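Local coordinates for protein succinate dehydrogenase subunit A (Mycolicibacterium smegmatis, PDB 7D6V) that probably oxidises succinate to fumarate as the FAD-carrying subunit of a membrane-bound succinate dehydrogenase, passing the electrons on to its iron-sulfur partner subunit, at residues 107-112 with 129-134. Residues are numbered along the deposited sequence; the frame is centred on the assembly and turned at random.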
ATOM      1  N   LEU A 107      -8.014 -10.178   7.291  1.00 14.47           N
ATOM      2  CA  LEU A 107      -7.970 -11.440   6.556  1.00 14.47           C
ATOM      3  C   LEU A 107      -6.514 -11.861   6.392  1.00 14.47           C
ATOM      4  O   LEU A 107      -5.826 -11.390   5.482  1.00 14.47           O
ATOM      5  CB  LEU A 107      -8.658 -11.310   5.202  1.00 14.47           C
ATOM      6  CG  LEU A 107     -10.174 -11.131   5.200  1.00 14.47           C
ATOM      7  CD1 LEU A 107     -10.651 -10.808   3.807  1.00 14.47           C
ATOM      8  CD2 LEU A 107     -10.858 -12.374   5.720  1.00 14.47           C
ATOM      9  N   PHE A 108      -6.046 -12.742   7.270  1.00 15.04           N
ATOM     10  CA  PHE A 108      -4.721 -13.321   7.136  1.00 15.04           C
ATOM     11  C   PHE A 108      -4.758 -14.509   6.179  1.00 15.04           C
ATOM     12  O   PHE A 108      -5.814 -14.923   5.696  1.00 15.04           O
ATOM     13  CB  PHE A 108      -4.188 -13.771   8.495  1.00 15.04           C
ATOM     14  CG  PHE A 108      -3.952 -12.651   9.460  1.00 15.04           C
ATOM     15  CD1 PHE A 108      -2.736 -11.993   9.491  1.00 15.04           C
ATOM     16  CD2 PHE A 108      -4.940 -12.262  10.344  1.00 15.04           C
ATOM     17  CE1 PHE A 108      -2.513 -10.967  10.381  1.00 15.04           C
ATOM     18  CE2 PHE A 108      -4.723 -11.235  11.238  1.00 15.04           C
ATOM     19  CZ  PHE A 108      -3.508 -10.587  11.256  1.00 15.04           C
ATOM     20  N   ASP A 109      -3.581 -15.057   5.898  1.00 15.35           N
ATOM     21  CA  ASP A 109      -3.509 -16.332   5.205  1.00 15.35           C
ATOM     22  C   ASP A 109      -4.000 -17.442   6.123  1.00 15.35           C
ATOM     23  O   ASP A 109      -3.910 -17.348   7.349  1.00 15.35           O
ATOM     24  CB  ASP A 109      -2.083 -16.614   4.740  1.00 15.35           C
ATOM     25  CG  ASP A 109      -1.672 -15.751   3.569  1.00 15.35           C
ATOM     26  OD1 ASP A 109      -0.461 -15.498   3.412  1.00 15.35           O
ATOM     27  OD2 ASP A 109      -2.558 -15.322   2.803  1.00 15.35           O
ATOM     28  N   ARG A 110      -4.531 -18.501   5.524  1.00 14.88           N
ATOM     29  CA  ARG A 110      -5.201 -19.550   6.274  1.00 14.88           C
ATOM     30  C   ARG A 110      -4.441 -20.864   6.173  1.00 14.88           C
ATOM     31  O   ARG A 110      -3.691 -21.100   5.224  1.00 14.88           O
ATOM     32  CB  ARG A 110      -6.638 -19.751   5.781  1.00 14.88           C
ATOM     33  CG  ARG A 110      -7.375 -18.471   5.438  1.00 14.88           C
ATOM     34  CD  ARG A 110      -7.474 -17.537   6.630  1.00 14.88           C
ATOM     35  NE  ARG A 110      -8.198 -18.127   7.750  1.00 14.88           N
ATOM     36  CZ  ARG A 110      -8.341 -17.541   8.932  1.00 14.88           C
ATOM     37  NH1 ARG A 110      -7.807 -16.350   9.145  1.00 14.88           N
ATOM     38  NH2 ARG A 110      -9.013 -18.142   9.899  1.00 14.88           N
ATOM     39  N   THR A 111      -4.639 -21.715   7.177  1.00 16.21           N
ATOM     40  CA  THR A 111      -4.142 -23.078   7.157  1.00 16.21           C
ATOM     41  C   THR A 111      -5.215 -24.011   6.594  1.00 16.21           C
ATOM     42  O   THR A 111      -6.297 -23.583   6.186  1.00 16.21           O
ATOM     43  CB  THR A 111      -3.715 -23.519   8.556  1.00 16.21           C
ATOM     44  OG1 THR A 111      -4.869 -23.662   9.390  1.00 16.21           O
ATOM     45  CG2 THR A 111      -2.781 -22.506   9.170  1.00 16.21           C
ATOM     46  N   LYS A 112      -4.906 -25.309   6.566  1.00 18.61           N
ATOM     47  CA  LYS A 112      -5.873 -26.289   6.084  1.00 18.61           C
ATOM     48  C   LYS A 112      -7.065 -26.417   7.024  1.00 18.61           C
ATOM     49  O   LYS A 112      -8.175 -26.719   6.573  1.00 18.61           O
ATOM     50  CB  LYS A 112      -5.197 -27.647   5.900  1.00 18.61           C
ATOM     51  CG  LYS A 112      -4.042 -27.687   4.897  1.00 18.61           C
ATOM     52  CD  LYS A 112      -4.496 -27.545   3.446  1.00 18.61           C
ATOM     53  CE  LYS A 112      -4.452 -26.109   2.947  1.00 18.61           C
ATOM     54  NZ  LYS A 112      -4.797 -26.019   1.503  1.00 18.61           N
ATOM     55  N   LEU A 129       4.685 -16.307  13.117  1.00 14.31           N
ATOM     56  CA  LEU A 129       4.399 -15.017  12.498  1.00 14.31           C
ATOM     57  C   LEU A 129       3.133 -15.125  11.659  1.00 14.31           C
ATOM     58  O   LEU A 129       3.144 -15.694  10.566  1.00 14.31           O
ATOM     59  CB  LEU A 129       5.588 -14.552  11.667  1.00 14.31           C
ATOM     60  CG  LEU A 129       6.610 -13.678  12.397  1.00 14.31           C
ATOM     61  CD1 LEU A 129       7.359 -14.473  13.449  1.00 14.31           C
ATOM     62  CD2 LEU A 129       7.579 -13.056  11.414  1.00 14.31           C
ATOM     63  N   ALA A 130       2.037 -14.574  12.174  1.00 14.51           N
ATOM     64  CA  ALA A 130       0.818 -14.451  11.388  1.00 14.51           C
ATOM     65  C   ALA A 130       1.037 -13.449  10.263  1.00 14.51           C
ATOM     66  O   ALA A 130       1.507 -12.335  10.497  1.00 14.51           O
ATOM     67  CB  ALA A 130      -0.342 -14.008  12.275  1.00 14.51           C
ATOM     68  N   HIS A 131       0.682 -13.840   9.043  1.00 15.41           N
ATOM     69  CA  HIS A 131       1.058 -13.074   7.867  1.00 15.41           C
ATOM     70  C   HIS A 131      -0.048 -13.128   6.826  1.00 15.41           C
ATOM     71  O   HIS A 131      -0.928 -13.989   6.862  1.00 15.41           O
ATOM     72  CB  HIS A 131       2.356 -13.608   7.255  1.00 15.41           C
ATOM     73  CG  HIS A 131       2.227 -14.994   6.709  1.00 15.41           C
ATOM     74  ND1 HIS A 131       2.072 -15.253   5.365  1.00 15.41           N
ATOM     75  CD2 HIS A 131       2.190 -16.195   7.330  1.00 15.41           C
ATOM     76  CE1 HIS A 131       1.963 -16.555   5.180  1.00 15.41           C
ATOM     77  NE2 HIS A 131       2.032 -17.150   6.357  1.00 15.41           N
ATOM     78  N   VAL A 132       0.007 -12.173   5.901  1.00 16.10           N
ATOM     79  CA  VAL A 132      -0.750 -12.212   4.654  1.00 16.10           C
ATOM     80  C   VAL A 132       0.169 -11.695   3.549  1.00 16.10           C
ATOM     81  O   VAL A 132       0.567 -10.525   3.563  1.00 16.10           O
ATOM     82  CB  VAL A 132      -2.070 -11.420   4.728  1.00 16.10           C
ATOM     83  CG1 VAL A 132      -1.855  -9.931   4.993  1.00 16.10           C
ATOM     84  CG2 VAL A 132      -2.860 -11.608   3.448  1.00 16.10           C
ATOM     85  N   GLY A 133       0.542 -12.575   2.622  1.00 17.06           N
ATOM     86  CA  GLY A 133       1.523 -12.214   1.611  1.00 17.06           C
ATOM     87  C   GLY A 133       2.781 -11.688   2.261  1.00 17.06           C
ATOM     88  O   GLY A 133       3.271 -12.239   3.251  1.00 17.06           O
ATOM     89  N   ASP A 134       3.313 -10.602   1.712  1.00 18.81           N
ATOM     90  CA  ASP A 134       4.194  -9.717   2.463  1.00 18.81           C
ATOM     91  C   ASP A 134       3.564  -8.329   2.456  1.00 18.81           C
ATOM     92  O   ASP A 134       4.042  -7.410   1.789  1.00 18.81           O
ATOM     93  CB  ASP A 134       5.597  -9.702   1.847  1.00 18.81           C
ATOM     94  CG  ASP A 134       6.326 -11.018   2.021  1.00 18.81           C
ATOM     95  OD1 ASP A 134       6.062 -11.723   3.015  1.00 18.81           O
ATOM     96  OD2 ASP A 134       7.163 -11.351   1.157  1.00 18.81           O
TER
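Asp109 meets His131, Val132 and Gly133 through both its backbone and its carboxylate, a worked example of how one acidic residue can join a loop to the chain leaving a short strand. The setting is the FAD-binding domain of the flavoprotein subunit: 107-112 lies in the loop after helix 84-102, whereas segment 129-134 runs out of the middle strand of a small three-stranded antiparallel sheet. Asp109 N donates a hydrogen bond to His131 O at 3.0 Å. Asp109 CG stands beside its own backbone N and anti to the carbonyl carbon (chi1 -73°), 3.8 Å from Val132 CA; at the next peptide along, Gly133 N donates to Asp109 OD1 at 3.2 Å from above the carboxylate plane. The imidazole of His131 crosses the Asp109 side chain at about a right angle, its plane turned 78° from the carboxylate; CE1 lies 3.2 Å from Asp109 OD1, a contact without a hydrogen bond. On the other branch, Asp109 OD2 touches Val132 CG2 at 3.8 Å and also receives a weak hydrogen bond from Gln140 of the iron-sulfur subunit. Gln140 of that subunit bonds Leu107 O as well, and its Gln133 accepts from Arg110 N, placing the loop at the interface between the two subunits. The side chain of His131 is about 9 Å from the bound FAD. On the Leu107 side of Asp109, the buried Phe108 ring packs CD1 on Ala130 CB at 4.2 Å, with His131 O at the ring edge, near its plane. Val132 CG2, anti to its own backbone N, comes within 3.6 Å of Leu107 O.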